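Local coordinates for protein Alpha/beta hydrolase (Enterobacter asburiae, PDB 6KMO) that hydrolyses carboxylic esters as an esterase or lipase of the alpha/beta-hydrolase fold, probably through a serine nucleophile, at residues P100-F105 with D124-S129; G108-G113 with W236-Y241; H118-R123 with L311-S316. The protein carries 2 engineered substitutions. One frame throughout, in Å; residues are numbered along the deposited sequence.

Interaction 1: P100-F105 with D124-S129; sequences PAFMFF and DLVRAS
Two aromatic rings of strand 100-105 carry the contact. Both side chains leave the strand toward the helix segment 124-129. The Phe102 ring points its CZ tip at the helix. There CZ lies 3.9 Å from Leu125 CB, and the same CZ is 3.9 Å from Val126 CG2. On one flank of the tip, Phe102 CE2 comes within 3.6 Å of Ser129 OG. The ring therefore rests across one turn of helix. Two residues further along the strand, Phe104 CE1 meets Leu125 CD1 at 3.9 Å. Leu125 is thus shared: its CB serves Phe102 and its CD1 branch serves Phe104, each at about a right angle. No hydrogen bond crosses the contact.

Phe102 holds CG in the crowded position between N and the carbonyl carbon (chi1 56°), which puts the CZ tip on Leu125 and Val126. In Phe104, CG anti to the backbone N sends CE1 to Leu125 CD1. Ser129 OG donates back to Leu125 O at 2.8 Å, and this oxygen also takes the N-H of Ser129. The hydroxyl is further bonded to Ala131 N, so the polar atom beside the Phe102 ring is satisfied.

Further out, Phe102 also touches Leu332 and Leu125 touches Ala328, both on helix 319-335. The strand bonds through its backbone to Ala132 and Val134. The two axes pass 10.6 Å apart and run nearly antiparallel, at 156°. This is the packing of a beta-alpha-beta crossover, here formed by strand 99-105, helix 115-129 and strand 132-136 of the alpha/beta-hydrolase fold.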
loop_
_atom_site.group_PDB
_atom_site.type_symbol
_atom_site.label_atom_id
_atom_site.label_comp_id
_atom_site.label_asym_id
_atom_site.label_seq_id
_atom_site.Cartn_x
_atom_site.Cartn_y
_atom_site.Cartn_z
ATOM N N PRO A 100 3.697 8.770 -21.622
ATOM C CA PRO A 100 4.341 7.496 -21.309
ATOM C C PRO A 100 3.275 6.418 -21.261
ATOM O O PRO A 100 2.075 6.689 -21.275
ATOM C CB PRO A 100 4.948 7.744 -19.929
ATOM C CG PRO A 100 3.988 8.672 -19.293
ATOM C CD PRO A 100 3.440 9.562 -20.404
ATOM N N ALA A 101 3.725 5.169 -21.200
ATOM C CA ALA A 101 2.789 4.060 -21.289
ATOM C C ALA A 101 3.191 2.917 -20.371
ATOM O O ALA A 101 4.347 2.797 -19.926
ATOM C CB ALA A 101 2.676 3.538 -22.728
ATOM N N PHE A 102 2.213 2.049 -20.123
ATOM C CA PHE A 102 2.470 0.743 -19.544
ATOM C C PHE A 102 1.772 -0.323 -20.375
ATOM O O PHE A 102 0.621 -0.150 -20.790
ATOM C CB PHE A 102 2.073 0.622 -18.058
ATOM C CG PHE A 102 0.647 0.949 -17.746
ATOM C CD1 PHE A 102 -0.306 -0.042 -17.612
ATOM C CD2 PHE A 102 0.269 2.256 -17.499
ATOM C CE1 PHE A 102 -1.605 0.265 -17.271
ATOM C CE2 PHE A 102 -1.034 2.568 -17.153
ATOM C CZ PHE A 102 -1.976 1.574 -17.055
ATOM N N MET A 103 2.460 -1.426 -20.612
ATOM C CA MET A 103 1.804 -2.616 -21.133
ATOM C C MET A 103 0.887 -3.153 -20.045
ATOM O O MET A 103 1.187 -3.038 -18.848
ATOM C CB MET A 103 2.837 -3.674 -21.515
ATOM C CG MET A 103 3.974 -3.154 -22.401
ATOM S SD MET A 103 3.493 -2.329 -24.013
ATOM C CE MET A 103 2.605 -3.731 -24.780
ATOM N N PHE A 104 -0.245 -3.719 -20.458
ATOM C CA PHE A 104 -1.191 -4.306 -19.522
ATOM C C PHE A 104 -1.458 -5.754 -19.896
ATOM O O PHE A 104 -1.981 -6.033 -20.984
ATOM C CB PHE A 104 -2.510 -3.542 -19.390
ATOM C CG PHE A 104 -3.355 -4.106 -18.285
ATOM C CD1 PHE A 104 -3.174 -3.697 -16.979
ATOM C CD2 PHE A 104 -4.228 -5.151 -18.538
ATOM C CE1 PHE A 104 -3.882 -4.280 -15.948
ATOM C CE2 PHE A 104 -4.925 -5.746 -17.525
ATOM C CZ PHE A 104 -4.759 -5.310 -16.218
ATOM N N PHE A 105 -1.110 -6.669 -18.981
ATOM C CA PHE A 105 -1.251 -8.107 -19.145
ATOM C C PHE A 105 -2.373 -8.566 -18.223
ATOM O O PHE A 105 -2.248 -8.502 -16.999
ATOM C CB PHE A 105 0.082 -8.787 -18.829
ATOM C CG PHE A 105 1.242 -8.238 -19.617
ATOM C CD1 PHE A 105 1.130 -7.989 -20.977
ATOM C CD2 PHE A 105 2.444 -7.986 -19.003
ATOM C CE1 PHE A 105 2.199 -7.480 -21.699
ATOM C CE2 PHE A 105 3.515 -7.484 -19.722
ATOM C CZ PHE A 105 3.381 -7.221 -21.085
ATOM N N ASP A 124 -9.102 2.478 -14.427
ATOM C CA ASP A 124 -8.731 3.023 -13.125
ATOM C C ASP A 124 -7.228 3.290 -13.054
ATOM O O ASP A 124 -6.792 4.311 -12.507
ATOM C CB ASP A 124 -9.120 2.053 -12.004
ATOM C CG ASP A 124 -10.590 2.038 -11.688
ATOM O OD1 ASP A 124 -11.349 2.940 -12.121
ATOM O OD2 ASP A 124 -11.009 1.092 -10.978
ATOM N N LEU A 125 -6.417 2.373 -13.579
ATOM C CA LEU A 125 -4.968 2.545 -13.519
ATOM C C LEU A 125 -4.496 3.666 -14.437
ATOM O O LEU A 125 -3.568 4.404 -14.097
ATOM C CB LEU A 125 -4.282 1.227 -13.891
ATOM C CG LEU A 125 -4.428 0.075 -12.877
ATOM C CD1 LEU A 125 -4.083 -1.243 -13.548
ATOM C CD2 LEU A 125 -3.582 0.318 -11.636
ATOM N N VAL A 126 -5.112 3.788 -15.611
ATOM C CA VAL A 126 -4.811 4.891 -16.519
ATOM C C VAL A 126 -5.139 6.221 -15.860
ATOM O O VAL A 126 -4.339 7.158 -15.886
ATOM C CB VAL A 126 -5.593 4.684 -17.825
ATOM C CG1 VAL A 126 -5.586 5.971 -18.671
ATOM C CG2 VAL A 126 -5.011 3.521 -18.600
ATOM N N ARG A 127 -6.312 6.321 -15.245
ATOM C CA ARG A 127 -6.707 7.586 -14.625
ATOM C C ARG A 127 -5.794 7.947 -13.461
ATOM O O ARG A 127 -5.417 9.115 -13.300
ATOM C CB ARG A 127 -8.161 7.473 -14.182
ATOM C CG ARG A 127 -9.131 7.480 -15.352
ATOM C CD ARG A 127 -10.508 6.973 -14.955
ATOM N NE ARG A 127 -11.043 7.774 -13.869
ATOM C CZ ARG A 127 -11.648 8.942 -14.040
ATOM N NH1 ARG A 127 -11.835 9.429 -15.258
ATOM N NH2 ARG A 127 -12.075 9.613 -12.982
ATOM N N ALA A 128 -5.418 6.961 -12.646
ATOM C CA ALA A 128 -4.599 7.233 -11.478
ATOM C C ALA A 128 -3.146 7.511 -11.837
ATOM O O ALA A 128 -2.449 8.189 -11.078
ATOM C CB ALA A 128 -4.696 6.073 -10.495
ATOM N N SER A 129 -2.659 6.988 -12.958
ATOM C CA SER A 129 -1.267 7.171 -13.342
ATOM C C SER A 129 -1.051 8.287 -14.354
ATOM O O SER A 129 0.079 8.793 -14.457
ATOM C CB SER A 129 -0.706 5.876 -13.948
ATOM O OG SER A 129 -1.317 5.603 -15.206
#

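Interaction 2: G108-G113 with W236-Y241; sequences GGWVLG and WFWDNY
Segment 108-113 starts with the last two glycines of a His-Gly-Gly-Gly motif, in the loop after strand 99-105. In esterases of the hormone-sensitive lipase type this loop supplies oxyanion-hole amides, and it probably does so here. Helix segment 236-241 packs against it by van der Waals and aromatic contacts, with no hydrogen bond between the two.

Trp236 comes first. Its ring end reaches the loop, with CH2 4.1 Å from Val111 CG1. Phe237 follows and lays one ring face under the glycines. Gly109 CA sits 3.6 Å from the centroid of the Phe237 ring, a CH-pi contact. Gly109 has no side chain, so its backbone can come this near. Gly109 O also approaches Phe237 CB at 3.3 Å. Leu112 CD1 packs against the far end of the same ring at CZ.

Trp238 starts out pointing away from the loop, but its ring comes back. Trp110 turns an edge to its face. The six-membered rings of Trp110 and Trp238 are 4.8 Å apart at their centroids, with planes at 65°. Phe215 meets the Trp238 ring as well.

Asn240 offers CB to Val111 CG2 at 3.6 Å. Its amide is held back on its own helix: Asn240 ND2 donates to Trp236 O at 2.9 Å, from 46° out of the carbonyl plane. That oxygen takes the backbone N-H of Asn240 too.

Tyr241 closes the aromatic cluster. CG lies anti to its backbone N, which places the ring flat on Trp110. The planes differ by only 3°. The centroid of the Tyr241 ring is 3.5 Å from that of the Trp110 five-membered ring, and Trp110 NE1 stands over the ring face, 3.4 Å from both Tyr241 CE1 and CZ.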
loop_
_atom_site.group_PDB
_atom_site.type_symbol
_atom_site.label_atom_id
_atom_site.label_comp_id
_atom_site.label_asym_id
_atom_site.label_seq_id
_atom_site.Cartn_x
_atom_site.Cartn_y
_atom_site.Cartn_z
ATOM N N GLY A 108 -6.664 -14.152 -15.270
ATOM C CA GLY A 108 -7.631 -15.163 -15.637
ATOM C C GLY A 108 -7.095 -16.571 -15.758
ATOM O O GLY A 108 -7.753 -17.430 -16.368
ATOM N N GLY A 109 -5.920 -16.851 -15.190
ATOM C CA GLY A 109 -5.435 -18.217 -15.205
ATOM C C GLY A 109 -5.087 -18.741 -16.571
ATOM O O GLY A 109 -5.093 -19.976 -16.773
ATOM N N TRP A 110 -4.790 -17.850 -17.523
ATOM C CA TRP A 110 -4.489 -18.124 -18.926
ATOM C C TRP A 110 -5.723 -18.565 -19.709
ATOM O O TRP A 110 -5.846 -18.260 -20.896
ATOM C CB TRP A 110 -3.327 -19.103 -19.090
ATOM C CG TRP A 110 -2.047 -18.599 -18.475
ATOM C CD1 TRP A 110 -1.250 -17.590 -18.932
ATOM C CD2 TRP A 110 -1.418 -19.083 -17.279
ATOM N NE1 TRP A 110 -0.177 -17.405 -18.106
ATOM C CE2 TRP A 110 -0.248 -18.319 -17.086
ATOM C CE3 TRP A 110 -1.732 -20.084 -16.351
ATOM C CZ2 TRP A 110 0.612 -18.531 -16.023
ATOM C CZ3 TRP A 110 -0.876 -20.299 -15.303
ATOM C CH2 TRP A 110 0.287 -19.536 -15.142
ATOM N N VAL A 111 -6.654 -19.244 -19.047
ATOM C CA VAL A 111 -7.891 -19.701 -19.683
ATOM C C VAL A 111 -8.898 -18.564 -19.823
ATOM O O VAL A 111 -9.553 -18.436 -20.873
ATOM C CB VAL A 111 -8.470 -20.878 -18.878
ATOM C CG1 VAL A 111 -9.756 -21.376 -19.522
ATOM C CG2 VAL A 111 -7.476 -22.002 -18.749
ATOM N N LEU A 112 -9.047 -17.740 -18.794
ATOM C CA LEU A 112 -10.083 -16.714 -18.731
ATOM C C LEU A 112 -9.517 -15.338 -19.048
ATOM O O LEU A 112 -8.308 -15.130 -19.135
ATOM C CB LEU A 112 -10.707 -16.656 -17.328
ATOM C CG LEU A 112 -10.915 -17.947 -16.551
ATOM C CD1 LEU A 112 -11.478 -17.605 -15.168
ATOM C CD2 LEU A 112 -11.835 -18.885 -17.303
ATOM N N GLY A 113 -10.416 -14.385 -19.187
ATOM C CA GLY A 113 -10.036 -12.998 -19.296
ATOM C C GLY A 113 -9.877 -12.526 -20.727
ATOM O O GLY A 113 -9.753 -13.302 -21.670
ATOM N N TRP A 236 -5.843 -26.283 -12.144
ATOM C CA TRP A 236 -6.467 -26.384 -13.460
ATOM C C TRP A 236 -5.887 -25.351 -14.420
ATOM O O TRP A 236 -5.625 -25.642 -15.594
ATOM C CB TRP A 236 -7.979 -26.209 -13.312
ATOM C CG TRP A 236 -8.789 -26.428 -14.537
ATOM C CD1 TRP A 236 -8.940 -27.594 -15.229
ATOM C CD2 TRP A 236 -9.608 -25.465 -15.204
ATOM N NE1 TRP A 236 -9.783 -27.411 -16.288
ATOM C CE2 TRP A 236 -10.212 -26.109 -16.297
ATOM C CE3 TRP A 236 -9.888 -24.109 -14.983
ATOM C CZ2 TRP A 236 -11.078 -25.462 -17.158
ATOM C CZ3 TRP A 236 -10.744 -23.471 -15.855
ATOM C CH2 TRP A 236 -11.329 -24.146 -16.921
ATOM N N PHE A 237 -5.729 -24.120 -13.956
ATOM C CA PHE A 237 -5.142 -23.085 -14.798
ATOM C C PHE A 237 -3.744 -23.485 -15.247
ATOM O O PHE A 237 -3.425 -23.448 -16.443
ATOM C CB PHE A 237 -5.098 -21.764 -14.030
ATOM C CG PHE A 237 -6.449 -21.130 -13.736
ATOM C CD1 PHE A 237 -7.523 -21.217 -14.613
ATOM C CD2 PHE A 237 -6.612 -20.388 -12.575
ATOM C CE1 PHE A 237 -8.729 -20.604 -14.327
ATOM C CE2 PHE A 237 -7.814 -19.754 -12.287
ATOM C CZ PHE A 237 -8.873 -19.865 -13.163
ATOM N N TRP A 238 -2.895 -23.892 -14.302
ATOM C CA TRP A 238 -1.554 -24.342 -14.650
ATOM C C TRP A 238 -1.596 -25.522 -15.615
ATOM O O TRP A 238 -0.786 -25.596 -16.545
ATOM C CB TRP A 238 -0.776 -24.682 -13.380
ATOM C CG TRP A 238 -0.038 -23.544 -12.783
ATOM C CD1 TRP A 238 -0.349 -22.864 -11.637
ATOM C CD2 TRP A 238 1.155 -22.943 -13.298
ATOM N NE1 TRP A 238 0.582 -21.863 -11.417
ATOM C CE2 TRP A 238 1.522 -21.904 -12.412
ATOM C CE3 TRP A 238 1.951 -23.186 -14.423
ATOM C CZ2 TRP A 238 2.648 -21.112 -12.618
ATOM C CZ3 TRP A 238 3.073 -22.391 -14.628
ATOM C CH2 TRP A 238 3.410 -21.367 -13.726
ATOM N N ASP A 239 -2.522 -26.469 -15.399
ATOM C CA ASP A 239 -2.576 -27.646 -16.256
ATOM C C ASP A 239 -2.962 -27.281 -17.685
ATOM O O ASP A 239 -2.476 -27.895 -18.635
ATOM C CB ASP A 239 -3.562 -28.675 -15.704
ATOM C CG ASP A 239 -3.043 -29.417 -14.477
ATOM O OD1 ASP A 239 -1.842 -29.335 -14.143
ATOM O OD2 ASP A 239 -3.861 -30.109 -13.835
ATOM N N ASN A 240 -3.854 -26.303 -17.857
ATOM C CA ASN A 240 -4.208 -25.852 -19.197
ATOM C C ASN A 240 -3.075 -25.078 -19.851
ATOM O O ASN A 240 -2.951 -25.090 -21.081
ATOM C CB ASN A 240 -5.474 -24.991 -19.129
ATOM C CG ASN A 240 -6.744 -25.816 -19.095
ATOM O OD1 ASN A 240 -7.218 -26.288 -20.132
ATOM N ND2 ASN A 240 -7.294 -26.016 -17.905
ATOM N N TYR A 241 -2.244 -24.407 -19.054
ATOM C CA TYR A 241 -1.133 -23.605 -19.566
ATOM C C TYR A 241 0.030 -24.488 -20.013
ATOM O O TYR A 241 0.519 -24.359 -21.137
ATOM C CB TYR A 241 -0.674 -22.677 -18.455
ATOM C CG TYR A 241 0.309 -21.608 -18.840
ATOM C CD1 TYR A 241 0.098 -20.779 -19.938
ATOM C CD2 TYR A 241 1.443 -21.387 -18.061
ATOM C CE1 TYR A 241 0.983 -19.760 -20.237
ATOM C CE2 TYR A 241 2.336 -20.353 -18.353
ATOM C CZ TYR A 241 2.091 -19.542 -19.437
ATOM O OH TYR A 241 2.933 -18.503 -19.745
#

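Interaction 3: H118-R123 with L311-S316; sequences HERLIR and LLNPLS
Arg120 NH1 gathers the acceptors of the loop 311-316. It donates to Asn313 OD1 at 2.8 Å, in the carbonyl plane and with an N-H...O angle of 149°. A weak bond at 3.1 Å goes from Arg120 NH1 to Leu311 O, which also accepts from Gln63. A water weakly bonded to Arg120 NH1 donates to Leu312 O at 2.8 Å. Bends at chi2 and chi3 bring the guanidinium to these acceptors. Ser316 CB covers one of its faces. Arg120 NH2 forms a salt bridge with Asp124 OD2 and a hydrogen bond to Gly310 O.

The contact joins helix 115-129 to the connection after the last strand, which in alpha/beta hydrolases usually carries the catalytic histidine.

The helix is kinked, and N of Arg120 and Leu121 lack bonds to the preceding turn. Water oxygens accept both N-H groups. One accepts from Arg120 N at 3.0 Å and from Asn313 ND2. Another accepts from Leu121 N at 3.1 Å and can donate to Asn313 OD1, already met by NH1, though acceptors in its reach outnumber its protons.

His118 NE2 is hydrogen-bonded to Asn179 ND2. Leu311 CD1 sits over the His118 ring, 3.6 Å from its centroid.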
loop_
_atom_site.group_PDB
_atom_site.type_symbol
_atom_site.label_atom_id
_atom_site.label_comp_id
_atom_site.label_asym_id
_atom_site.label_seq_id
_atom_site.Cartn_x
_atom_site.Cartn_y
_atom_site.Cartn_z
ATOM N N HIS A 118 -11.453 -6.782 -18.082
ATOM C CA HIS A 118 -10.448 -6.005 -17.363
ATOM C C HIS A 118 -10.552 -4.507 -17.592
ATOM O O HIS A 118 -9.753 -3.747 -17.023
ATOM C CB HIS A 118 -9.043 -6.483 -17.758
ATOM C CG HIS A 118 -8.671 -7.787 -17.116
ATOM N ND1 HIS A 118 -9.351 -8.959 -17.366
ATOM C CD2 HIS A 118 -7.715 -8.094 -16.209
ATOM C CE1 HIS A 118 -8.828 -9.929 -16.639
ATOM N NE2 HIS A 118 -7.832 -9.428 -15.929
ATOM N N GLU A 119 -11.552 -4.045 -18.355
ATOM C CA GLU A 119 -11.579 -2.650 -18.780
ATOM C C GLU A 119 -11.694 -1.677 -17.611
ATOM O O GLU A 119 -11.021 -0.642 -17.589
ATOM C CB GLU A 119 -12.699 -2.416 -19.801
ATOM C CG GLU A 119 -12.719 -0.980 -20.272
ATOM C CD GLU A 119 -13.597 -0.740 -21.469
ATOM O OE1 GLU A 119 -14.410 -1.635 -21.800
ATOM O OE2 GLU A 119 -13.447 0.337 -22.089
ATOM N N ARG A 120 -12.536 -1.974 -16.622
ATOM C CA ARG A 120 -12.694 -1.033 -15.520
ATOM C C ARG A 120 -11.379 -0.868 -14.760
ATOM O O ARG A 120 -10.957 0.258 -14.450
ATOM C CB ARG A 120 -13.823 -1.486 -14.604
ATOM C CG ARG A 120 -14.306 -0.387 -13.663
ATOM C CD ARG A 120 -14.364 -0.865 -12.231
ATOM N NE ARG A 120 -13.043 -0.864 -11.601
ATOM C CZ ARG A 120 -12.447 -1.912 -11.043
ATOM N NH1 ARG A 120 -12.961 -3.131 -11.066
ATOM N NH2 ARG A 120 -11.286 -1.710 -10.447
ATOM N N LEU A 121 -10.723 -1.990 -14.457
ATOM C CA LEU A 121 -9.422 -1.963 -13.799
ATOM C C LEU A 121 -8.410 -1.180 -14.618
ATOM O O LEU A 121 -7.669 -0.354 -14.078
ATOM C CB LEU A 121 -8.940 -3.399 -13.581
ATOM C CG LEU A 121 -7.483 -3.604 -13.162
ATOM C CD1 LEU A 121 -7.147 -2.868 -11.860
ATOM C CD2 LEU A 121 -7.183 -5.101 -13.016
ATOM N N ILE A 122 -8.340 -1.447 -15.924
ATOM C CA ILE A 122 -7.377 -0.743 -16.765
ATOM C C ILE A 122 -7.650 0.751 -16.741
ATOM O O ILE A 122 -6.731 1.562 -16.598
ATOM C CB ILE A 122 -7.392 -1.305 -18.195
ATOM C CG1 ILE A 122 -6.914 -2.752 -18.199
ATOM C CG2 ILE A 122 -6.518 -0.451 -19.092
ATOM C CD1 ILE A 122 -7.278 -3.497 -19.454
ATOM N N ARG A 123 -8.913 1.137 -16.903
ATOM C CA ARG A 123 -9.246 2.556 -16.872
ATOM C C ARG A 123 -8.872 3.185 -15.536
ATOM O O ARG A 123 -8.377 4.321 -15.495
ATOM C CB ARG A 123 -10.737 2.762 -17.164
ATOM C CG ARG A 123 -11.139 2.517 -18.616
ATOM C CD ARG A 123 -12.634 2.692 -18.763
ATOM N NE ARG A 123 -13.111 2.538 -20.129
ATOM C CZ ARG A 123 -13.958 3.370 -20.739
ATOM N NH1 ARG A 123 -14.392 4.468 -20.141
ATOM N NH2 ARG A 123 -14.343 3.094 -21.976
ATOM N N LEU A 311 -9.721 -6.321 -9.617
ATOM C CA LEU A 311 -10.348 -6.661 -10.887
ATOM C C LEU A 311 -11.864 -6.737 -10.780
ATOM O O LEU A 311 -12.570 -6.179 -11.618
ATOM C CB LEU A 311 -9.840 -8.027 -11.378
ATOM C CG LEU A 311 -10.579 -8.617 -12.581
ATOM C CD1 LEU A 311 -10.333 -7.757 -13.811
ATOM C CD2 LEU A 311 -10.172 -10.055 -12.847
ATOM N N LEU A 312 -12.365 -7.454 -9.784
ATOM C CA LEU A 312 -13.772 -7.851 -9.766
ATOM C C LEU A 312 -14.672 -6.633 -9.667
ATOM O O LEU A 312 -14.632 -5.882 -8.689
ATOM C CB LEU A 312 -14.015 -8.814 -8.601
ATOM C CG LEU A 312 -13.292 -10.150 -8.749
ATOM C CD1 LEU A 312 -13.274 -10.955 -7.443
ATOM C CD2 LEU A 312 -13.866 -11.001 -9.887
ATOM N N ASN A 313 -15.506 -6.427 -10.682
ATOM C CA ASN A 313 -16.306 -5.215 -10.698
ATOM C C ASN A 313 -17.291 -5.117 -9.543
ATOM O O ASN A 313 -17.526 -3.986 -9.096
ATOM C CB ASN A 313 -16.956 -5.043 -12.072
ATOM C CG ASN A 313 -15.946 -4.702 -13.136
ATOM O OD1 ASN A 313 -14.848 -4.233 -12.837
ATOM N ND2 ASN A 313 -16.283 -4.955 -14.379
ATOM N N PRO A 314 -17.849 -6.204 -9.002
ATOM C CA PRO A 314 -18.692 -6.050 -7.800
ATOM C C PRO A 314 -17.950 -5.483 -6.602
ATOM O O PRO A 314 -18.604 -5.030 -5.650
ATOM C CB PRO A 314 -19.209 -7.468 -7.546
ATOM C CG PRO A 314 -19.228 -8.078 -8.934
ATOM C CD PRO A 314 -17.967 -7.547 -9.591
ATOM N N LEU A 315 -16.612 -5.477 -6.617
ATOM C CA LEU A 315 -15.822 -4.904 -5.531
ATOM C C LEU A 315 -15.255 -3.526 -5.860
ATOM O O LEU A 315 -14.455 -2.992 -5.083
ATOM C CB LEU A 315 -14.687 -5.855 -5.145
ATOM C CG LEU A 315 -15.137 -7.176 -4.520
ATOM C CD1 LEU A 315 -13.931 -8.056 -4.294
ATOM C CD2 LEU A 315 -15.878 -6.936 -3.216
ATOM N N SER A 316 -15.675 -2.908 -6.960
ATOM C CA SER A 316 -15.052 -1.675 -7.414
ATOM C C SER A 316 -15.364 -0.483 -6.538
ATOM O O SER A 316 -14.702 0.550 -6.684
ATOM C CB SER A 316 -15.462 -1.374 -8.865
ATOM O OG SER A 316 -16.819 -1.005 -8.937
HETATM O O HOH W 1 -12.505 -4.169 -8.282
HETATM O O HOH W 2 -14.585 -4.214 -16.767
HETATM O O HOH W 3 -12.284 -4.610 -14.518
#

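Overall arrangement
After the N-terminal helices and the first two strands, the chain reaches strand 99-105, runs through loop 108-113 and continues along helix 115-129. Interaction 1 closes the shortest loop, within one beta-alpha-beta unit. Interaction 2 closes a loop of over a hundred residues, from the glycine-rich turn to helix 231-241. Interaction 3 spans the longest stretch, from helix 115-129 to the loop before helix 319-335. All three pairs cross one another; none nests. Interactions 1 and 3 share helix 115-129 and touch directly, where Phe104 packs on His118, Leu121 and Ile122. Interactions 2 and 3 touch where Gly113 packs on His118. Interaction 2 lies on the opposite side of the chain's centre from interaction 1.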